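Local coordinates for N2152 (Neocallimastix frontalis, PDB 5U22), which is a family 39 glycoside hydrolase with a TIM barrel and a beta-sandwich, probably cleaving arabinosyl linkages in plant polysaccharides, at residues N50-Y55 with G287-L292; K56-P61 with S291-D296; G82-V87 with R125-D130. One frame throughout, in Å; residues are numbered along the deposited sequence.

Interaction 1 (N50-Y55 with G287-L292); sequences NVPKDY and GRLGSL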
ATOM      1  N   ASN A  50       6.944   3.287  19.919  1.00 17.68           N
ATOM      2  CA  ASN A  50       7.617   4.573  20.075  1.00 18.72           C
ATOM      3  C   ASN A  50       8.641   4.835  18.972  1.00 19.24           C
ATOM      4  O   ASN A  50       9.578   5.615  19.179  1.00 21.73           O
ATOM      5  CB  ASN A  50       8.283   4.670  21.462  1.00 18.92           C
ATOM      6  CG  ASN A  50       8.493   6.114  21.912  1.00 27.31           C
ATOM      7  OD1 ASN A  50       7.678   6.988  21.619  1.00 22.82           O
ATOM      8  ND2 ASN A  50       9.591   6.366  22.621  1.00 24.83           N
ATOM      9  N   VAL A  51       8.498   4.190  17.816  1.00 15.81           N
ATOM     10  CA  VAL A  51       9.282   4.529  16.634  1.00 16.05           C
ATOM     11  C   VAL A  51       8.298   4.618  15.479  1.00 19.59           C
ATOM     12  O   VAL A  51       7.475   3.718  15.312  1.00 18.88           O
ATOM     13  CB  VAL A  51      10.388   3.504  16.330  1.00 20.42           C
ATOM     14  CG1 VAL A  51      11.303   4.030  15.216  1.00 15.86           C
ATOM     15  CG2 VAL A  51      11.209   3.177  17.592  1.00 18.72           C
ATOM     16  N   PRO A  52       8.340   5.718  14.702  1.00 18.25           N
ATOM     17  CA  PRO A  52       9.155   6.918  14.913  1.00 21.34           C
ATOM     18  C   PRO A  52       8.748   7.598  16.207  1.00 19.60           C
ATOM     19  O   PRO A  52       7.591   7.507  16.601  1.00 17.13           O
ATOM     20  CB  PRO A  52       8.811   7.814  13.710  1.00 23.16           C
ATOM     21  CG  PRO A  52       8.125   6.923  12.719  1.00 21.34           C
ATOM     22  CD  PRO A  52       7.455   5.854  13.536  1.00 17.45           C
ATOM     23  N   LYS A  53       9.694   8.258  16.869  1.00 22.11           N
ATOM     24  CA  LYS A  53       9.358   8.970  18.096  1.00 19.48           C
ATOM     25  C   LYS A  53       8.498  10.192  17.794  1.00 18.93           C
ATOM     26  O   LYS A  53       7.508  10.462  18.493  1.00 20.70           O
ATOM     27  CB  LYS A  53      10.653   9.361  18.812  1.00 20.00           C
ATOM     28  CG  LYS A  53      10.647   9.255  20.317  1.00 33.12           C
ATOM     29  CD  LYS A  53      12.031   9.614  20.888  1.00 26.58           C
ATOM     30  CE  LYS A  53      12.931   8.391  21.003  1.00 34.15           C
ATOM     31  NZ  LYS A  53      14.243   8.686  21.667  1.00 34.82           N
ATOM     32  N   ASP A  54       8.844  10.927  16.738  1.00 15.76           N
ATOM     33  CA  ASP A  54       8.204  12.201  16.417  1.00 18.28           C
ATOM     34  C   ASP A  54       7.044  11.933  15.472  1.00 18.32           C
ATOM     35  O   ASP A  54       7.196  11.980  14.251  1.00 17.86           O
ATOM     36  CB  ASP A  54       9.232  13.148  15.805  1.00 19.46           C
ATOM     37  CG  ASP A  54       8.681  14.531  15.530  1.00 19.70           C
ATOM     38  OD1 ASP A  54       7.446  14.720  15.554  1.00 17.32           O
ATOM     39  OD2 ASP A  54       9.502  15.433  15.243  1.00 18.21           O
ATOM     40  N   TYR A  55       5.864  11.669  16.044  1.00 17.23           N
ATOM     41  CA  TYR A  55       4.688  11.393  15.221  1.00 15.92           C
ATOM     42  C   TYR A  55       4.344  12.589  14.340  1.00 16.71           C
ATOM     43  O   TYR A  55       4.043  12.426  13.156  1.00 16.73           O
ATOM     44  CB  TYR A  55       3.485  11.018  16.096  1.00 16.80           C
ATOM     45  CG  TYR A  55       2.308  10.481  15.287  1.00 16.60           C
ATOM     46  CD1 TYR A  55       1.453  11.338  14.601  1.00 18.48           C
ATOM     47  CD2 TYR A  55       2.067   9.116  15.197  1.00 20.78           C
ATOM     48  CE1 TYR A  55       0.392  10.856  13.853  1.00 18.12           C
ATOM     49  CE2 TYR A  55       1.012   8.626  14.462  1.00 17.77           C
ATOM     50  CZ  TYR A  55       0.182   9.495  13.789  1.00 22.36           C
ATOM     51  OH  TYR A  55      -0.859   9.001  13.051  1.00 22.18           O
ATOM     52  N   GLY A 287       9.493   0.186  12.485  1.00 15.35           N
ATOM     53  CA  GLY A 287       9.104   1.545  12.800  1.00 14.40           C
ATOM     54  C   GLY A 287       9.610   2.583  11.827  1.00 16.95           C
ATOM     55  O   GLY A 287       9.591   3.779  12.142  1.00 14.90           O
ATOM     56  N   ARG A 288      10.043   2.174  10.636  1.00 12.79           N
ATOM     57  CA  ARG A 288      10.575   3.130   9.670  1.00 14.40           C
ATOM     58  C   ARG A 288       9.628   3.365   8.500  1.00 14.70           C
ATOM     59  O   ARG A 288      10.069   3.777   7.421  1.00 18.28           O
ATOM     60  CB  ARG A 288      11.953   2.677   9.189  1.00 12.69           C
ATOM     61  CG  ARG A 288      12.963   2.766  10.307  1.00 14.53           C
ATOM     62  CD  ARG A 288      14.385   2.580   9.822  1.00 19.63           C
ATOM     63  NE  ARG A 288      15.324   2.636  10.943  1.00 18.53           N
ATOM     64  CZ  ARG A 288      16.619   2.371  10.818  1.00 21.66           C
ATOM     65  NH1 ARG A 288      17.102   2.044   9.628  1.00 19.61           N
ATOM     66  NH2 ARG A 288      17.425   2.431  11.873  1.00 22.87           N
ATOM     67  N   LEU A 289       8.334   3.103   8.700  1.00 13.18           N
ATOM     68  CA  LEU A 289       7.270   3.501   7.790  1.00 13.84           C
ATOM     69  C   LEU A 289       7.374   2.818   6.430  1.00 15.88           C
ATOM     70  O   LEU A 289       6.768   3.276   5.460  1.00 14.72           O
ATOM     71  CB  LEU A 289       7.247   5.034   7.644  1.00 14.19           C
ATOM     72  CG  LEU A 289       6.903   5.719   8.975  1.00 18.12           C
ATOM     73  CD1 LEU A 289       7.124   7.235   8.937  1.00 19.39           C
ATOM     74  CD2 LEU A 289       5.469   5.407   9.352  1.00 17.60           C
ATOM     75  N   GLY A 290       8.091   1.693   6.358  1.00 15.32           N
ATOM     76  CA  GLY A 290       8.300   0.977   5.114  1.00 14.02           C
ATOM     77  C   GLY A 290       9.595   1.402   4.449  1.00 14.38           C
ATOM     78  O   GLY A 290       9.646   1.599   3.232  1.00 16.56           O
ATOM     79  N   SER A 291      10.651   1.531   5.255  1.00 15.17           N
ATOM     80  CA  SER A 291      11.941   2.058   4.811  1.00 16.17           C
ATOM     81  C   SER A 291      11.792   3.435   4.178  1.00 16.40           C
ATOM     82  O   SER A 291      12.574   3.828   3.314  1.00 18.77           O
ATOM     83  CB  SER A 291      12.647   1.087   3.855  1.00 17.39           C
ATOM     84  OG  SER A 291      12.993  -0.112   4.534  1.00 18.24           O
ATOM     85  N   LEU A 292      10.772   4.182   4.593  1.00 13.93           N
ATOM     86  CA  LEU A 292      10.690   5.578   4.191  1.00 14.58           C
ATOM     87  C   LEU A 292      11.622   6.448   5.008  1.00 16.07           C
ATOM     88  O   LEU A 292      11.998   7.537   4.550  1.00 16.22           O
ATOM     89  CB  LEU A 292       9.258   6.108   4.319  1.00 13.31           C
ATOM     90  CG  LEU A 292       8.292   5.855   3.155  1.00 24.64           C
ATOM     91  CD1 LEU A 292       8.525   4.526   2.487  1.00 24.90           C
ATOM     92  CD2 LEU A 292       6.830   6.014   3.592  1.00 17.79           C
TER
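The puckered pyrrolidine ring of Pro-52 is the nearest thing to a flat group here, and the carbonyl oxygen of Gly-287 sits over one of its faces, displaced toward the N–CD side, with O 3.3 Å from Pro-52 CD. Leu-289 comes to the CG corner at the ring's edge, its CD1 methyl 3.9 Å from Pro-52 CG. CD1 of Leu-293 lies over the same face as the carbonyl oxygen, while Val-59 approaches obliquely from the opposite one. A cis peptide bond joins Val-51 to Pro-52 and turns the loop ahead of helix 55-58. Beside the ring, Val-51 holds CG1 anti to its backbone N (chi1 -171°), and this branch reaches Gly-287 O at 3.5 Å. Gly-287, at a positive phi of 85°, lets the two backbones come close, with its CA 4.9 Å from Val-51 CA; a backbone hydrogen bond with Tyr-45 holds it. The contact joins the loop leading into helix 55-58 to the one that follows barrel strand 275-278, with Gly-287 about 12 Å from a bound bis-tris buffer molecule. No hydrogen bond crosses it, and Pro-52 N has no hydrogen to offer Gly-287 O. What faces that oxygen is C-H: the CD hydrogens, next to the tertiary amide nitrogen, are probably slightly positive and would make a mildly favourable, weakly directional partner in a largely buried, apolar joint.

Interaction 2 (K56-P61 with S291-D296); sequences KSLVAP and SLLASD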
ATOM      1  N   LYS A  56       4.395  13.802  14.900  1.00 17.17           N
ATOM      2  CA  LYS A  56       3.904  14.965  14.173  1.00 18.47           C
ATOM      3  C   LYS A  56       4.757  15.300  12.959  1.00 17.02           C
ATOM      4  O   LYS A  56       4.229  15.816  11.963  1.00 18.32           O
ATOM      5  CB  LYS A  56       3.827  16.177  15.104  1.00 21.99           C
ATOM      6  CG  LYS A  56       2.877  15.989  16.286  1.00 18.33           C
ATOM      7  CD  LYS A  56       2.778  17.266  17.137  1.00 23.31           C
ATOM      8  CE  LYS A  56       1.916  17.042  18.369  1.00 26.40           C
ATOM      9  NZ  LYS A  56       0.512  16.743  18.006  1.00 28.73           N
ATOM     10  N   SER A  57       6.072  15.062  13.029  1.00 16.24           N
ATOM     11  CA  SER A  57       6.947  15.398  11.912  1.00 20.54           C
ATOM     12  C   SER A  57       7.053  14.284  10.889  1.00 19.61           C
ATOM     13  O   SER A  57       7.203  14.568   9.695  1.00 15.61           O
ATOM     14  CB  SER A  57       8.362  15.730  12.393  1.00 20.11           C
ATOM     15  OG  SER A  57       8.365  16.832  13.275  1.00 20.56           O
ATOM     16  N   LEU A  58       6.987  13.030  11.335  1.00 18.40           N
ATOM     17  CA  LEU A  58       7.329  11.895  10.494  1.00 16.95           C
ATOM     18  C   LEU A  58       6.139  11.046  10.061  1.00 17.21           C
ATOM     19  O   LEU A  58       6.197  10.450   8.989  1.00 14.28           O
ATOM     20  CB  LEU A  58       8.359  11.013  11.217  1.00 17.07           C
ATOM     21  CG  LEU A  58       9.660  11.742  11.593  1.00 16.44           C
ATOM     22  CD1 LEU A  58      10.618  10.810  12.335  1.00 16.94           C
ATOM     23  CD2 LEU A  58      10.327  12.330  10.362  1.00 13.34           C
ATOM     24  N   VAL A  59       5.059  10.987  10.840  1.00 17.20           N
ATOM     25  CA  VAL A  59       3.913  10.148  10.489  1.00 14.98           C
ATOM     26  C   VAL A  59       2.761  11.005   9.991  1.00 17.40           C
ATOM     27  O   VAL A  59       2.245  10.798   8.884  1.00 19.62           O
ATOM     28  CB  VAL A  59       3.472   9.292  11.689  1.00 16.20           C
ATOM     29  CG1 VAL A  59       2.323   8.386  11.295  1.00 16.84           C
ATOM     30  CG2 VAL A  59       4.651   8.488  12.239  1.00 11.82           C
ATOM     31  N   ALA A  60       2.342  11.958  10.816  1.00 14.45           N
ATOM     32  CA  ALA A  60       1.217  12.821  10.465  1.00 15.26           C
ATOM     33  C   ALA A  60       1.303  13.428   9.065  1.00 20.00           C
ATOM     34  O   ALA A  60       0.264  13.468   8.381  1.00 21.35           O
ATOM     35  CB  ALA A  60       1.079  13.936  11.517  1.00 19.47           C
ATOM     36  N   PRO A  61       2.454  13.910   8.581  1.00 19.75           N
ATOM     37  CA  PRO A  61       2.470  14.559   7.258  1.00 17.29           C
ATOM     38  C   PRO A  61       2.211  13.627   6.099  1.00 19.56           C
ATOM     39  O   PRO A  61       1.982  14.111   4.983  1.00 17.48           O
ATOM     40  CB  PRO A  61       3.883  15.141   7.168  1.00 19.91           C
ATOM     41  CG  PRO A  61       4.301  15.302   8.597  1.00 21.29           C
ATOM     42  CD  PRO A  61       3.752  14.081   9.262  1.00 13.74           C
ATOM     43  N   SER A 291      10.651   1.531   5.255  1.00 15.17           N
ATOM     44  CA  SER A 291      11.941   2.058   4.811  1.00 16.17           C
ATOM     45  C   SER A 291      11.792   3.435   4.178  1.00 16.40           C
ATOM     46  O   SER A 291      12.574   3.828   3.314  1.00 18.77           O
ATOM     47  CB  SER A 291      12.647   1.087   3.855  1.00 17.39           C
ATOM     48  OG  SER A 291      12.993  -0.112   4.534  1.00 18.24           O
ATOM     49  N   LEU A 292      10.772   4.182   4.593  1.00 13.93           N
ATOM     50  CA  LEU A 292      10.690   5.578   4.191  1.00 14.58           C
ATOM     51  C   LEU A 292      11.622   6.448   5.008  1.00 16.07           C
ATOM     52  O   LEU A 292      11.998   7.537   4.550  1.00 16.22           O
ATOM     53  CB  LEU A 292       9.258   6.108   4.319  1.00 13.31           C
ATOM     54  CG  LEU A 292       8.292   5.855   3.155  1.00 24.64           C
ATOM     55  CD1 LEU A 292       8.525   4.526   2.487  1.00 24.90           C
ATOM     56  CD2 LEU A 292       6.830   6.014   3.592  1.00 17.79           C
ATOM     57  N   LEU A 293      11.986   5.993   6.203  1.00 16.89           N
ATOM     58  CA  LEU A 293      12.979   6.652   7.032  1.00 14.72           C
ATOM     59  C   LEU A 293      14.320   5.956   6.858  1.00 20.34           C
ATOM     60  O   LEU A 293      14.393   4.721   6.780  1.00 20.88           O
ATOM     61  CB  LEU A 293      12.576   6.627   8.509  1.00 16.66           C
ATOM     62  CG  LEU A 293      11.217   7.226   8.859  1.00 16.36           C
ATOM     63  CD1 LEU A 293      10.982   7.155  10.372  1.00 17.01           C
ATOM     64  CD2 LEU A 293      11.134   8.666   8.372  1.00 14.13           C
ATOM     65  N   ALA A 294      15.379   6.762   6.776  1.00 14.26           N
ATOM     66  CA  ALA A 294      16.728   6.254   6.606  1.00 20.22           C
ATOM     67  C   ALA A 294      17.295   5.727   7.912  1.00 22.14           C
ATOM     68  O   ALA A 294      18.208   4.889   7.896  1.00 20.51           O
ATOM     69  CB  ALA A 294      17.626   7.365   6.055  1.00 20.87           C
ATOM     70  N   SER A 295      16.782   6.233   9.030  1.00 17.08           N
ATOM     71  CA  SER A 295      17.123   5.783  10.366  1.00 18.02           C
ATOM     72  C   SER A 295      15.852   5.871  11.186  1.00 20.69           C
ATOM     73  O   SER A 295      14.788   6.218  10.665  1.00 20.09           O
ATOM     74  CB  SER A 295      18.235   6.641  10.973  1.00 18.77           C
ATOM     75  OG  SER A 295      17.738   7.929  11.270  1.00 20.23           O
ATOM     76  N   ASP A 296      15.952   5.592  12.486  1.00 20.89           N
ATOM     77  CA  ASP A 296      14.781   5.777  13.336  1.00 22.35           C
ATOM     78  C   ASP A 296      14.313   7.228  13.381  1.00 22.11           C
ATOM     79  O   ASP A 296      13.135   7.475  13.649  1.00 20.52           O
ATOM     80  CB  ASP A 296      15.073   5.270  14.750  1.00 22.81           C
ATOM     81  CG  ASP A 296      15.053   3.763  14.833  1.00 30.60           C
ATOM     82  OD1 ASP A 296      15.153   3.119  13.768  1.00 23.94           O
ATOM     83  OD2 ASP A 296      14.934   3.222  15.958  1.00 33.94           O
TER
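Leu-293 meets Leu-58 where the loop 291-296 passes the end of the short helix 55-58. Along the loop, Ser-291 comes first, its OG hydrogen-bonded to Glu-255 OE1, and Leu-292 then packs on Tyr-306 of helix 301-310. Leu-293 carries the contact. Its CG is anti to the carbonyl carbon (chi1 -56°) and the chain then runs on extended, which pushes CD1 forward to lie 4.2 Å from CD1 of Leu-58. Leu-58 has nearly the same torsions, and the two forks cross obliquely, methyl against matching methyl: CD2 of Leu-293 is likewise 4.2 Å from CD2 of Leu-58. The backbones stay well apart, with Leu-58 CA 8.4 Å from Leu-293 CA, and the side chains span the interval. Past Ala-294 and Ser-295 the loop turns back, and the carbonyl oxygen of Asp-296 stands at the margin of the leucine pair, its O 4.4 Å from Leu-58 CD1. The carboxylate of Asp-296 points elsewhere, OD1 forming a salt bridge with Arg-288 NE. Pro-52 touches both leucines, and Trp-303 of helix 301-310 packs on Leu-293 while its NE1 donates to Leu-58 O. This small core therefore ties helix 55-58 to the loop between barrel strand 275-278 and helix 301-310. Nothing polar bonds across it, so cohesion probably rests on dispersion and the exclusion of water from methyl groups.

Interaction 3 (G82-V87 with R125-D130); sequences GDVIKV and RSFIND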
ATOM      1  N   GLY A  82       5.408  -3.678  18.279  1.00 19.77           N
ATOM      2  CA  GLY A  82       4.384  -3.396  17.292  1.00 19.64           C
ATOM      3  C   GLY A  82       2.948  -3.550  17.736  1.00 18.76           C
ATOM      4  O   GLY A  82       2.063  -3.581  16.873  1.00 19.00           O
ATOM      5  N   ASP A  83       2.684  -3.635  19.039  1.00 15.64           N
ATOM      6  CA  ASP A  83       1.346  -3.945  19.536  1.00 14.78           C
ATOM      7  C   ASP A  83       0.291  -3.094  18.842  1.00 17.18           C
ATOM      8  O   ASP A  83       0.358  -1.863  18.864  1.00 20.83           O
ATOM      9  CB  ASP A  83       1.296  -3.731  21.045  1.00 16.88           C
ATOM     10  CG  ASP A  83      -0.074  -4.021  21.629  1.00 20.53           C
ATOM     11  OD1 ASP A  83      -0.915  -3.099  21.645  1.00 25.92           O
ATOM     12  OD2 ASP A  83      -0.299  -5.163  22.083  1.00 26.62           O
ATOM     13  N   VAL A  84      -0.690  -3.759  18.224  1.00 15.79           N
ATOM     14  CA  VAL A  84      -1.630  -3.049  17.363  1.00 14.37           C
ATOM     15  C   VAL A  84      -2.534  -2.127  18.167  1.00 15.67           C
ATOM     16  O   VAL A  84      -2.973  -1.094  17.655  1.00 16.73           O
ATOM     17  CB  VAL A  84      -2.452  -4.043  16.526  1.00 16.47           C
ATOM     18  CG1 VAL A  84      -3.421  -4.851  17.421  1.00 17.84           C
ATOM     19  CG2 VAL A  84      -3.201  -3.309  15.386  1.00 14.70           C
ATOM     20  N   ILE A  85      -2.830  -2.461  19.425  1.00 14.15           N
ATOM     21  CA  ILE A  85      -3.674  -1.560  20.205  1.00 17.74           C
ATOM     22  C   ILE A  85      -2.925  -0.268  20.512  1.00 18.48           C
ATOM     23  O   ILE A  85      -3.493   0.829  20.417  1.00 18.21           O
ATOM     24  CB  ILE A  85      -4.185  -2.255  21.482  1.00 18.39           C
ATOM     25  CG1 ILE A  85      -5.186  -3.350  21.096  1.00 19.50           C
ATOM     26  CG2 ILE A  85      -4.846  -1.231  22.401  1.00 23.12           C
ATOM     27  CD1 ILE A  85      -5.757  -4.121  22.262  1.00 19.16           C
ATOM     28  N   LYS A  86      -1.639  -0.374  20.867  1.00 18.13           N
ATOM     29  CA  LYS A  86      -0.816   0.817  21.046  1.00 19.66           C
ATOM     30  C   LYS A  86      -0.648   1.578  19.738  1.00 19.61           C
ATOM     31  O   LYS A  86      -0.631   2.814  19.730  1.00 17.44           O
ATOM     32  CB  LYS A  86       0.559   0.448  21.615  1.00 20.41           C
ATOM     33  CG  LYS A  86       0.549  -0.181  23.016  1.00 21.56           C
ATOM     34  CD  LYS A  86      -0.543   0.411  23.920  1.00 33.65           C
ATOM     35  CE  LYS A  86      -0.213   1.810  24.428  1.00 36.69           C
ATOM     36  NZ  LYS A  86      -1.437   2.675  24.510  1.00 44.08           N
ATOM     37  N   VAL A  87      -0.511   0.864  18.619  1.00 17.96           N
ATOM     38  CA  VAL A  87      -0.332   1.547  17.339  1.00 16.83           C
ATOM     39  C   VAL A  87      -1.612   2.272  16.947  1.00 19.84           C
ATOM     40  O   VAL A  87      -1.580   3.430  16.499  1.00 18.78           O
ATOM     41  CB  VAL A  87       0.111   0.542  16.260  1.00 18.07           C
ATOM     42  CG1 VAL A  87       0.072   1.182  14.874  1.00 17.16           C
ATOM     43  CG2 VAL A  87       1.509   0.031  16.568  1.00 17.46           C
ATOM     44  N   ARG A 125      -9.320 -14.865  21.801  1.00 15.78           N
ATOM     45  CA  ARG A 125     -10.348 -14.341  22.703  1.00 19.26           C
ATOM     46  C   ARG A 125      -9.778 -13.279  23.630  1.00 16.75           C
ATOM     47  O   ARG A 125     -10.412 -12.246  23.869  1.00 18.40           O
ATOM     48  CB  ARG A 125     -10.963 -15.458  23.541  1.00 17.56           C
ATOM     49  CG  ARG A 125     -11.886 -16.388  22.810  1.00 20.75           C
ATOM     50  CD  ARG A 125     -12.391 -17.454  23.793  1.00 18.69           C
ATOM     51  NE  ARG A 125     -13.106 -18.517  23.109  1.00 18.92           N
ATOM     52  CZ  ARG A 125     -14.352 -18.396  22.669  1.00 24.86           C
ATOM     53  NH1 ARG A 125     -15.001 -17.251  22.827  1.00 24.64           N
ATOM     54  NH2 ARG A 125     -14.949 -19.410  22.064  1.00 21.33           N
ATOM     55  N   SER A 126      -8.601 -13.542  24.201  1.00 16.54           N
ATOM     56  CA  SER A 126      -7.960 -12.548  25.054  1.00 19.57           C
ATOM     57  C   SER A 126      -7.663 -11.269  24.281  1.00 18.79           C
ATOM     58  O   SER A 126      -7.869 -10.166  24.803  1.00 16.94           O
ATOM     59  CB  SER A 126      -6.678 -13.114  25.662  1.00 15.63           C
ATOM     60  OG  SER A 126      -5.988 -12.110  26.384  1.00 17.65           O
ATOM     61  N   PHE A 127      -7.203 -11.388  23.027  1.00 16.14           N
ATOM     62  CA  PHE A 127      -6.937 -10.181  22.250  1.00 16.04           C
ATOM     63  C   PHE A 127      -8.225  -9.407  21.986  1.00 14.96           C
ATOM     64  O   PHE A 127      -8.256  -8.177  22.104  1.00 16.80           O
ATOM     65  CB  PHE A 127      -6.255 -10.497  20.920  1.00 16.82           C
ATOM     66  CG  PHE A 127      -6.251  -9.317  19.998  1.00 16.38           C
ATOM     67  CD1 PHE A 127      -5.380  -8.259  20.230  1.00 18.70           C
ATOM     68  CD2 PHE A 127      -7.197  -9.200  18.987  1.00 18.88           C
ATOM     69  CE1 PHE A 127      -5.418  -7.122  19.427  1.00 17.73           C
ATOM     70  CE2 PHE A 127      -7.243  -8.064  18.179  1.00 14.74           C
ATOM     71  CZ  PHE A 127      -6.353  -7.024  18.402  1.00 16.02           C
ATOM     72  N   ILE A 128      -9.293 -10.115  21.601  1.00 15.93           N
ATOM     73  CA  ILE A 128     -10.545  -9.438  21.261  1.00 16.40           C
ATOM     74  C   ILE A 128     -11.131  -8.739  22.479  1.00 17.58           C
ATOM     75  O   ILE A 128     -11.705  -7.650  22.374  1.00 16.92           O
ATOM     76  CB  ILE A 128     -11.535 -10.435  20.644  1.00 17.36           C
ATOM     77  CG1 ILE A 128     -11.012 -10.877  19.280  1.00 17.64           C
ATOM     78  CG2 ILE A 128     -12.901  -9.799  20.476  1.00 16.99           C
ATOM     79  CD1 ILE A 128     -10.805  -9.727  18.315  1.00 16.60           C
ATOM     80  N   ASN A 129     -10.997  -9.349  23.653  1.00 18.93           N
ATOM     81  CA  ASN A 129     -11.407  -8.675  24.881  1.00 18.21           C
ATOM     82  C   ASN A 129     -10.657  -7.356  25.062  1.00 22.34           C
ATOM     83  O   ASN A 129     -11.266  -6.314  25.341  1.00 21.38           O
ATOM     84  CB  ASN A 129     -11.182  -9.593  26.076  1.00 17.60           C
ATOM     85  CG  ASN A 129     -11.430  -8.895  27.395  1.00 34.44           C
ATOM     86  OD1 ASN A 129     -12.579  -8.669  27.784  1.00 39.06           O
ATOM     87  ND2 ASN A 129     -10.353  -8.553  28.100  1.00 32.52           N
ATOM     88  N   ASP A 130      -9.327  -7.382  24.904  1.00 17.79           N
ATOM     89  CA  ASP A 130      -8.544  -6.156  25.053  1.00 15.72           C
ATOM     90  C   ASP A 130      -8.886  -5.150  23.966  1.00 23.34           C
ATOM     91  O   ASP A 130      -8.905  -3.939  24.219  1.00 22.61           O
ATOM     92  CB  ASP A 130      -7.049  -6.469  25.022  1.00 17.07           C
ATOM     93  CG  ASP A 130      -6.598  -7.288  26.215  1.00 26.12           C
ATOM     94  OD1 ASP A 130      -7.357  -7.366  27.207  1.00 28.38           O
ATOM     95  OD2 ASP A 130      -5.483  -7.845  26.170  1.00 21.96           O
TER
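Asp-83 OD1 accepts from Lys-86 N through its anti lone pair, a nearly straight bond of 2.9 Å with 163° at the hydrogen. This N-cap starts helix 84-91 of the TIM barrel and fixes the turn from which Val-84 and Ile-85 reach Phe-127 and Asp-130 on helix 117-134. The two helices are successive members of the barrel's outer layer, separated in sequence by strand 98-102, whose Ile-101 touches both Val-84 and Phe-127 from the inner side. CG1 of Val-84 lies between its own backbone N and carbonyl carbon (chi1 69°), the crowded position, and from there meets the Phe-127 ring 3.6 Å from CE1; the valine and phenylalanine side chains cross at about a right angle. Phe-127 sends its ring toward the valine with CG anti to the backbone N (chi1 168°). Ile-85 runs past the same side chain in the opposite direction, its CG1 4.1 Å from Phe-127 CE1, and both aliphatic groups approach the ring obliquely. Farther out, Asp-130 puts only carbon and backbone atoms against the isoleucine, its carboxylate OD2 being engaged in a salt bridge with Arg-72. The extended isoleucine chain ends on the helix backbone there: Ile-85 CD1 lies 3.7 Å from the carbonyl carbon C of Asp-130 and 3.8 Å from Asp-130 CB.

Overall arrangement
Interactions 1 and 2 are neighbours, their centres 5 Å apart. They share Ser-291 and Leu-292, and continue one seam in which residues 50-61, leading into and through helix 55-58, lie against the loop between strand 275-278 and helix 301-310. Because some 230 residues separate the two sides, the seam brings early and late parts of the TIM barrel together. Interaction 3 is nested within that long chain loop and joins helices 84-91 and 117-134 on the barrel's outside. Its centre is about 20 Å from that of interaction 1 and 24 Å from that of interaction 2, without touching either. This early-to-late seam and the pairing of adjacent outer helices are thus separate, mainly apolar joints.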